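Local atomic coordinates of protein mini spindles (Drosophila melanogaster, PDB entry 5VJC), a protein that probably binds tubulin through TOG domains built of HEAT repeats, promoting microtubule dynamics and mitotic spindle formation. Residues C87-I92 and Y127-N132; Q117-L122 and I164-F169; Q162-L165 and K171-G174. All coordinates share one frame; numbering follows the deposited sequence.

Contact 1 of 3, residues C87-I92 and Y127-N132; sequences CNLDLI and YILAEN
Leu89 reaches across to Tyr127 and Leu129 with a single methyl, CD2, which is the whole of the direct apolar contact. That carbon lies 3.5 Å from Tyr127 CE2, with Tyr127 CD2 at 4.2 Å, so it comes obliquely onto the CD2-CE2 side of the ring, nearest CE2. The same Leu89 CD2 is 3.6 Å from CD2 of Leu129, whose side chain crosses that of Leu89 at about a right angle. Leu89 and Tyr127 instead approach from opposite directions, each with CG trans to its own backbone N (chi1 179° and 178°), which extends both side chains into the gap between the backbones. Of the 97 Å² buried between the segments, 54 Å² belongs to Leu89. Leu89 also packs on Val118 and Leu122 of helix 105-124.

The contact sits where helix 89-99 begins and where the chain turns into helix 131-142, within the all-helical, HEAT-repeat architecture of a TOG domain. Leu89 is the first residue of its helix; Leu129 comes just before Ala130, the N-cap of the other. The apolar touch therefore joins a helix start to the linker leading into another helix start.

Polar interactions organise the surroundings without crossing between the segments. Within 87-92, the carbonyl O of Asn88, the N-cap residue, accepts from Ile92 N at 3.1 Å, the first turn of helix 89-99. On the other side, Glu133 OE1 binds both the hydroxyl of Tyr127 and the backbone N of Ala130, linking the position of the ring to the start of helix 131-142. Asp90 forms a salt bridge with Arg17 of helix 13-22.

Contact 2 of 3, residues Q117-L122 and I164-F169; sequences QVFQVL and ILVFPF
This is a buried, wholly apolar helix-to-helix contact between Phe119 and Leu122 near the C-terminal end of helix 105-124 and Val166, at the end of helix 150-166. No hydrogen bond crosses it, and the backbones come nearest at Leu122 and Val166, whose CA atoms are 7.5 Å apart. Val166 divides its two methyls between the two partners.

CG2 meets the rim of the Phe119 ring, lying in the ring plane, 3.8 Å from CD1 of Phe119. Phe119 CE1 is almost as near, at 3.9 Å, so the methyl straddles one ring bond at the edge. One face of the same ring is covered from within its own helix by Leu122 CD1, 3.8 Å above the plane and displaced toward the rim.

CG1 of Val166, set trans to its carbonyl carbon by a chi1 of -68°, faces the main chain of Leu122 more loosely, 4.4 Å from Leu122 C. Beyond Val166 the chain continues through extended Phe167 to Pro168, the N-cap of helix 169-178.

Phe119 also packs on Val163, one turn back on the partner helix, and on Leu93 of helix 89-99. Two helices running in roughly the same direction and packed through such an apolar layer are characteristic of the stacked helical array of HEAT-repeat TOG domains.

Contact 3 of 3, residues Q162-L165 and K171-G174; sequences QVIL and KVFG
Val172 packs against Ile164 and, more lightly, against Val163, bringing helix 169-178 up to the end of helix 150-166 across a short connection. The nearest backbone approach is Ile164 to Val172, with 6.7 Å between their CA atoms.

Lys171 opens the second segment but sends its side chain elsewhere: its amino group forms a long, weak ion pair with Glu131 at the start of helix 131-142. Val172, next in order, carries the whole contact. Its fork closes on one methyl, Ile164 CG2, which lies 3.6 Å from Val172 CG1. The other branch is practically level with it, at 3.7 Å between Ile164 CG2 and Val172 CG2. Behind them, Val172 CB is 3.8 Å from Ile164 CG2, so that methyl is seated against the branch point and both of its arms. The two side chains cross at about a right angle. On the Ile164 side, chi1 of 61° tucks CG1 between the backbone N and the carbonyl carbon and leaves CG2 trans to the carbonyl carbon, directed at Val172. Val163 adds a looser touch, its CG1 lying 4.3 Å from Val172 CG2.

Phe173 follows and turns its ring away from residues 162-165, into Leu195, Leu198 and Ile199 of helix 185-202. Ile164 meets that helix as well, on Tyr202.

With no hydrogen bond or charge pair between the segments, the contact rests on shape and on the burial of about 104 Å² of largely aliphatic surface. All three participants are beta-branched, so their methyls stand close to the backbones, and the fit depends directly on how the two helices are placed.

How the contacts relate
The three contacts follow one another along the helical array, the centres of contacts 1 and 2 lying about 10 Å apart and those of contacts 2 and 3 about 9 Å, against 15 Å for contacts 1 and 3. Contacts 1 and 2 are joined by probable backbone hydrogen bonds, Tyr127 N to Leu122 O at 2.8 Å and Leu129 N to Val166 O at 3.0 Å, and by packing of Leu89 CD2 on Leu122 CD1 at 3.7 Å. Contacts 2 and 3 share Ile164 and Leu165 on helix 150-166, and Phe167 CD2 comes 4.0 Å from Val172 CG2. The assembly holds a single protein chain, without tubulin, so these contacts describe the domain's internal framework.

Contact 1 of 3, residues C87-I92 and Y127-N132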
loop_
_atom_site.group_PDB
_atom_site.type_symbol
_atom_site.label_atom_id
_atom_site.label_comp_id
_atom_site.label_asym_id
_atom_site.label_seq_id
_atom_site.Cartn_x
_atom_site.Cartn_y
_atom_site.Cartn_z
ATOM N N CYS A 87 5.573 -9.300 -16.879
ATOM C CA CYS A 87 5.760 -8.359 -17.982
ATOM C C CYS A 87 4.753 -7.191 -17.965
ATOM O O CYS A 87 5.046 -6.090 -18.461
ATOM C CB CYS A 87 5.670 -9.107 -19.321
ATOM S SG CYS A 87 7.057 -10.233 -19.605
ATOM N N ASN A 88 3.564 -7.430 -17.418
ATOM C CA ASN A 88 2.548 -6.391 -17.385
ATOM C C ASN A 88 2.202 -5.948 -15.951
ATOM O O ASN A 88 1.200 -5.282 -15.729
ATOM C CB ASN A 88 1.293 -6.871 -18.115
ATOM C CG ASN A 88 1.533 -7.094 -19.601
ATOM O OD1 ASN A 88 1.344 -6.187 -20.396
ATOM N ND2 ASN A 88 1.955 -8.302 -19.973
ATOM N N LEU A 89 3.059 -6.291 -14.995
ATOM C CA LEU A 89 2.757 -6.039 -13.583
ATOM C C LEU A 89 2.383 -4.592 -13.287
ATOM O O LEU A 89 1.433 -4.324 -12.540
ATOM C CB LEU A 89 3.959 -6.429 -12.703
ATOM C CG LEU A 89 3.794 -6.193 -11.191
ATOM C CD1 LEU A 89 2.619 -7.016 -10.595
ATOM C CD2 LEU A 89 5.129 -6.472 -10.439
ATOM N N ASP A 90 3.157 -3.669 -13.851
ATOM C CA ASP A 90 2.966 -2.244 -13.594
ATOM C C ASP A 90 1.568 -1.780 -14.037
ATOM O O ASP A 90 0.909 -0.997 -13.328
ATOM C CB ASP A 90 4.085 -1.422 -14.280
ATOM C CG ASP A 90 4.105 -1.586 -15.814
ATOM O OD1 ASP A 90 4.089 -2.738 -16.304
ATOM O OD2 ASP A 90 4.135 -0.549 -16.527
ATOM N N LEU A 91 1.093 -2.290 -15.177
ATOM C CA LEU A 91 -0.244 -1.960 -15.675
ATOM C C LEU A 91 -1.327 -2.528 -14.756
ATOM O O LEU A 91 -2.336 -1.877 -14.486
ATOM C CB LEU A 91 -0.453 -2.513 -17.097
ATOM C CG LEU A 91 0.592 -2.035 -18.119
ATOM C CD1 LEU A 91 0.440 -2.772 -19.469
ATOM C CD2 LEU A 91 0.406 -0.542 -18.289
ATOM N N ILE A 92 -1.124 -3.757 -14.309
ATOM C CA ILE A 92 -2.123 -4.414 -13.459
ATOM C C ILE A 92 -2.192 -3.747 -12.079
ATOM O O ILE A 92 -3.291 -3.555 -11.543
ATOM C CB ILE A 92 -1.835 -5.914 -13.290
ATOM C CG1 ILE A 92 -1.946 -6.639 -14.642
ATOM C CG2 ILE A 92 -2.802 -6.541 -12.302
ATOM C CD1 ILE A 92 -3.239 -6.359 -15.372
ATOM N N TYR A 127 11.356 -11.803 -7.888
ATOM C CA TYR A 127 11.242 -10.536 -8.602
ATOM C C TYR A 127 11.380 -9.387 -7.605
ATOM O O TYR A 127 10.914 -9.472 -6.472
ATOM C CB TYR A 127 9.917 -10.460 -9.359
ATOM C CG TYR A 127 9.686 -9.143 -10.095
ATOM C CD1 TYR A 127 10.340 -8.870 -11.299
ATOM C CD2 TYR A 127 8.818 -8.179 -9.580
ATOM C CE1 TYR A 127 10.148 -7.655 -11.971
ATOM C CE2 TYR A 127 8.597 -6.970 -10.247
ATOM C CZ TYR A 127 9.274 -6.713 -11.445
ATOM O OH TYR A 127 9.066 -5.520 -12.099
ATOM N N ILE A 128 12.038 -8.329 -8.052
ATOM C CA ILE A 128 12.256 -7.094 -7.317
ATOM C C ILE A 128 11.432 -5.985 -7.963
ATOM O O ILE A 128 11.625 -5.721 -9.150
ATOM C CB ILE A 128 13.752 -6.719 -7.367
ATOM C CG1 ILE A 128 14.553 -7.735 -6.569
ATOM C CG2 ILE A 128 13.995 -5.315 -6.845
ATOM C CD1 ILE A 128 14.058 -7.868 -5.190
ATOM N N LEU A 129 10.506 -5.358 -7.234
ATOM C CA LEU A 129 9.697 -4.295 -7.836
ATOM C C LEU A 129 10.555 -3.138 -8.331
ATOM O O LEU A 129 11.485 -2.687 -7.642
ATOM C CB LEU A 129 8.657 -3.717 -6.868
ATOM C CG LEU A 129 7.431 -4.448 -6.319
ATOM C CD1 LEU A 129 6.498 -3.430 -5.648
ATOM C CD2 LEU A 129 6.684 -5.217 -7.385
ATOM N N ALA A 130 10.236 -2.655 -9.527
ATOM C CA ALA A 130 10.795 -1.394 -9.985
ATOM C C ALA A 130 10.379 -0.293 -9.009
ATOM O O ALA A 130 9.310 -0.380 -8.384
ATOM C CB ALA A 130 10.306 -1.071 -11.393
ATOM N N GLU A 131 11.222 0.729 -8.869
ATOM C CA GLU A 131 10.882 1.918 -8.087
ATOM C C GLU A 131 9.484 2.466 -8.479
ATOM O O GLU A 131 8.666 2.824 -7.615
ATOM C CB GLU A 131 11.958 2.993 -8.269
ATOM C CG GLU A 131 11.628 4.300 -7.611
ATOM C CD GLU A 131 11.472 4.145 -6.112
ATOM O OE1 GLU A 131 12.398 3.567 -5.503
ATOM O OE2 GLU A 131 10.420 4.571 -5.554
ATOM N N ASN A 132 9.199 2.466 -9.774
ATOM C CA ASN A 132 7.924 2.984 -10.276
ATOM C C ASN A 132 6.747 2.106 -9.885
ATOM O O ASN A 132 5.681 2.616 -9.603
ATOM C CB ASN A 132 7.966 3.118 -11.792
ATOM C CG ASN A 132 9.170 3.895 -12.259
ATOM O OD1 ASN A 132 10.327 3.467 -12.079
ATOM N ND2 ASN A 132 8.915 5.056 -12.848
#

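Contact 2 of 3, residues Q117-L122 and I164-F169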
loop_
_atom_site.group_PDB
_atom_site.type_symbol
_atom_site.label_atom_id
_atom_site.label_comp_id
_atom_site.label_asym_id
_atom_site.label_seq_id
_atom_site.Cartn_x
_atom_site.Cartn_y
_atom_site.Cartn_z
ATOM N N GLN A 117 -2.073 -13.539 -4.454
ATOM C CA GLN A 117 -1.553 -14.557 -5.391
ATOM C C GLN A 117 -0.416 -13.980 -6.249
ATOM O O GLN A 117 0.592 -14.645 -6.504
ATOM C CB GLN A 117 -2.640 -15.096 -6.333
ATOM C CG GLN A 117 -3.973 -15.587 -5.748
ATOM C CD GLN A 117 -5.000 -15.779 -6.872
ATOM O OE1 GLN A 117 -6.037 -15.091 -6.934
ATOM N NE2 GLN A 117 -4.683 -16.686 -7.809
ATOM N N VAL A 118 -0.590 -12.744 -6.699
ATOM C CA VAL A 118 0.442 -12.063 -7.493
ATOM C C VAL A 118 1.751 -11.906 -6.731
ATOM O O VAL A 118 2.816 -12.243 -7.246
ATOM C CB VAL A 118 -0.029 -10.665 -7.945
ATOM C CG1 VAL A 118 1.145 -9.832 -8.477
ATOM C CG2 VAL A 118 -1.116 -10.796 -9.007
ATOM N N PHE A 119 1.686 -11.395 -5.502
ATOM C CA PHE A 119 2.933 -11.120 -4.792
ATOM C C PHE A 119 3.627 -12.401 -4.351
ATOM O O PHE A 119 4.854 -12.437 -4.297
ATOM C CB PHE A 119 2.687 -10.156 -3.620
ATOM C CG PHE A 119 2.706 -8.727 -4.060
ATOM C CD1 PHE A 119 3.890 -8.013 -4.078
ATOM C CD2 PHE A 119 1.559 -8.134 -4.562
ATOM C CE1 PHE A 119 3.933 -6.709 -4.550
ATOM C CE2 PHE A 119 1.585 -6.817 -5.031
ATOM C CZ PHE A 119 2.776 -6.109 -5.025
ATOM N N GLN A 120 2.857 -13.466 -4.116
ATOM C CA GLN A 120 3.455 -14.784 -3.912
ATOM C C GLN A 120 4.274 -15.233 -5.134
ATOM O O GLN A 120 5.403 -15.724 -4.991
ATOM C CB GLN A 120 2.393 -15.840 -3.593
ATOM C CG GLN A 120 3.040 -17.128 -3.058
ATOM C CD GLN A 120 3.966 -16.845 -1.875
ATOM O OE1 GLN A 120 3.537 -16.276 -0.864
ATOM N NE2 GLN A 120 5.242 -17.218 -2.002
ATOM N N VAL A 121 3.725 -15.055 -6.329
ATOM C CA VAL A 121 4.488 -15.323 -7.561
ATOM C C VAL A 121 5.765 -14.482 -7.619
ATOM O O VAL A 121 6.852 -15.001 -7.914
ATOM C CB VAL A 121 3.633 -15.071 -8.822
ATOM C CG1 VAL A 121 4.499 -15.069 -10.095
ATOM C CG2 VAL A 121 2.561 -16.138 -8.927
ATOM N N LEU A 122 5.665 -13.198 -7.292
ATOM C CA LEU A 122 6.852 -12.332 -7.315
ATOM C C LEU A 122 7.916 -12.805 -6.313
ATOM O O LEU A 122 9.122 -12.801 -6.600
ATOM C CB LEU A 122 6.465 -10.884 -7.019
ATOM C CG LEU A 122 5.389 -10.284 -7.931
ATOM C CD1 LEU A 122 5.165 -8.801 -7.605
ATOM C CD2 LEU A 122 5.744 -10.482 -9.404
ATOM N N ILE A 164 6.682 -5.581 1.268
ATOM C CA ILE A 164 7.941 -5.257 1.920
ATOM C C ILE A 164 9.003 -6.323 1.675
ATOM O O ILE A 164 10.163 -6.077 1.919
ATOM C CB ILE A 164 7.798 -5.082 3.451
ATOM C CG1 ILE A 164 7.298 -6.384 4.086
ATOM C CG2 ILE A 164 6.879 -3.931 3.764
ATOM C CD1 ILE A 164 6.775 -6.211 5.504
ATOM N N LEU A 165 8.607 -7.495 1.188
ATOM C CA LEU A 165 9.584 -8.529 0.862
ATOM C C LEU A 165 10.193 -8.302 -0.524
ATOM O O LEU A 165 11.242 -8.858 -0.831
ATOM C CB LEU A 165 8.939 -9.913 0.934
ATOM C CG LEU A 165 8.284 -10.201 2.299
ATOM C CD1 LEU A 165 7.554 -11.543 2.319
ATOM C CD2 LEU A 165 9.334 -10.131 3.400
ATOM N N VAL A 166 9.545 -7.484 -1.354
ATOM C CA VAL A 166 10.023 -7.276 -2.723
ATOM C C VAL A 166 10.211 -5.799 -3.084
ATOM O O VAL A 166 10.384 -5.463 -4.253
ATOM C CB VAL A 166 9.074 -7.900 -3.772
ATOM C CG1 VAL A 166 9.096 -9.431 -3.699
ATOM C CG2 VAL A 166 7.626 -7.326 -3.645
ATOM N N PHE A 167 10.226 -4.944 -2.070
ATOM C CA PHE A 167 10.312 -3.502 -2.235
ATOM C C PHE A 167 10.889 -2.956 -0.926
ATOM O O PHE A 167 10.591 -3.510 0.133
ATOM C CB PHE A 167 8.917 -2.925 -2.557
ATOM C CG PHE A 167 8.919 -1.464 -2.889
ATOM C CD1 PHE A 167 9.477 -1.014 -4.074
ATOM C CD2 PHE A 167 8.360 -0.542 -2.023
ATOM C CE1 PHE A 167 9.496 0.338 -4.379
ATOM C CE2 PHE A 167 8.369 0.809 -2.333
ATOM C CZ PHE A 167 8.937 1.247 -3.501
ATOM N N PRO A 168 11.729 -1.898 -0.975
ATOM C CA PRO A 168 12.448 -1.501 0.254
ATOM C C PRO A 168 11.559 -1.202 1.473
ATOM O O PRO A 168 10.643 -0.377 1.393
ATOM C CB PRO A 168 13.200 -0.242 -0.185
ATOM C CG PRO A 168 13.457 -0.475 -1.653
ATOM C CD PRO A 168 12.158 -1.089 -2.134
ATOM N N PHE A 169 11.840 -1.875 2.591
ATOM C CA PHE A 169 11.005 -1.739 3.773
ATOM C C PHE A 169 11.126 -0.325 4.317
ATOM O O PHE A 169 10.157 0.192 4.841
ATOM C CB PHE A 169 11.329 -2.808 4.862
ATOM C CG PHE A 169 12.784 -2.887 5.277
ATOM C CD1 PHE A 169 13.292 -2.045 6.264
ATOM C CD2 PHE A 169 13.619 -3.850 4.733
ATOM C CE1 PHE A 169 14.626 -2.127 6.667
ATOM C CE2 PHE A 169 14.964 -3.944 5.127
ATOM C CZ PHE A 169 15.464 -3.081 6.096
#

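Contact 3 of 3, residues Q162-L165 and K171-G174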
loop_
_atom_site.group_PDB
_atom_site.type_symbol
_atom_site.label_atom_id
_atom_site.label_comp_id
_atom_site.label_asym_id
_atom_site.label_seq_id
_atom_site.Cartn_x
_atom_site.Cartn_y
_atom_site.Cartn_z
ATOM N N GLN A 162 3.495 -8.549 2.108
ATOM C CA GLN A 162 4.210 -9.154 0.999
ATOM C C GLN A 162 5.051 -8.127 0.239
ATOM O O GLN A 162 6.145 -8.435 -0.188
ATOM C CB GLN A 162 3.240 -9.805 0.025
ATOM C CG GLN A 162 2.499 -10.996 0.586
ATOM C CD GLN A 162 1.501 -11.486 -0.410
ATOM O OE1 GLN A 162 0.582 -10.739 -0.804
ATOM N NE2 GLN A 162 1.697 -12.716 -0.887
ATOM N N VAL A 163 4.511 -6.922 0.050
ATOM C CA VAL A 163 5.230 -5.879 -0.676
ATOM C C VAL A 163 6.604 -5.613 -0.065
ATOM O O VAL A 163 7.597 -5.456 -0.794
ATOM C CB VAL A 163 4.424 -4.571 -0.716
ATOM C CG1 VAL A 163 5.251 -3.453 -1.333
ATOM C CG2 VAL A 163 3.131 -4.775 -1.525
ATOM N N ILE A 164 6.682 -5.581 1.268
ATOM C CA ILE A 164 7.941 -5.257 1.920
ATOM C C ILE A 164 9.003 -6.323 1.675
ATOM O O ILE A 164 10.163 -6.077 1.919
ATOM C CB ILE A 164 7.798 -5.082 3.451
ATOM C CG1 ILE A 164 7.298 -6.384 4.086
ATOM C CG2 ILE A 164 6.879 -3.931 3.764
ATOM C CD1 ILE A 164 6.775 -6.211 5.504
ATOM N N LEU A 165 8.607 -7.495 1.188
ATOM C CA LEU A 165 9.584 -8.529 0.862
ATOM C C LEU A 165 10.193 -8.302 -0.524
ATOM O O LEU A 165 11.242 -8.858 -0.831
ATOM C CB LEU A 165 8.939 -9.913 0.934
ATOM C CG LEU A 165 8.284 -10.201 2.299
ATOM C CD1 LEU A 165 7.554 -11.543 2.319
ATOM C CD2 LEU A 165 9.334 -10.131 3.400
ATOM N N LYS A 171 11.181 2.351 2.485
ATOM C CA LYS A 171 10.225 3.126 1.687
ATOM C C LYS A 171 8.787 2.861 2.133
ATOM O O LYS A 171 7.993 3.786 2.237
ATOM C CB LYS A 171 10.387 2.824 0.203
ATOM C CG LYS A 171 11.730 3.270 -0.351
ATOM C CD LYS A 171 11.798 3.109 -1.853
ATOM C CE LYS A 171 13.038 3.808 -2.420
ATOM N NZ LYS A 171 13.007 5.270 -2.105
ATOM N N VAL A 172 8.459 1.605 2.427
ATOM C CA VAL A 172 7.125 1.271 2.926
ATOM C C VAL A 172 6.861 1.957 4.263
ATOM O O VAL A 172 5.768 2.514 4.485
ATOM C CB VAL A 172 6.941 -0.247 3.065
ATOM C CG1 VAL A 172 5.584 -0.570 3.721
ATOM C CG2 VAL A 172 7.040 -0.909 1.683
ATOM N N PHE A 173 7.862 1.934 5.145
ATOM C CA PHE A 173 7.758 2.627 6.421
ATOM C C PHE A 173 7.367 4.086 6.186
ATOM O O PHE A 173 6.453 4.588 6.843
ATOM C CB PHE A 173 9.064 2.548 7.228
ATOM C CG PHE A 173 8.962 3.164 8.609
ATOM C CD1 PHE A 173 8.542 2.406 9.692
ATOM C CD2 PHE A 173 9.280 4.493 8.815
ATOM C CE1 PHE A 173 8.455 2.962 10.959
ATOM C CE2 PHE A 173 9.168 5.060 10.073
ATOM C CZ PHE A 173 8.757 4.301 11.137
ATOM N N GLY A 174 8.068 4.740 5.258
ATOM C CA GLY A 174 7.765 6.099 4.841
ATOM C C GLY A 174 6.326 6.296 4.371
ATOM O O GLY A 174 5.674 7.249 4.783
#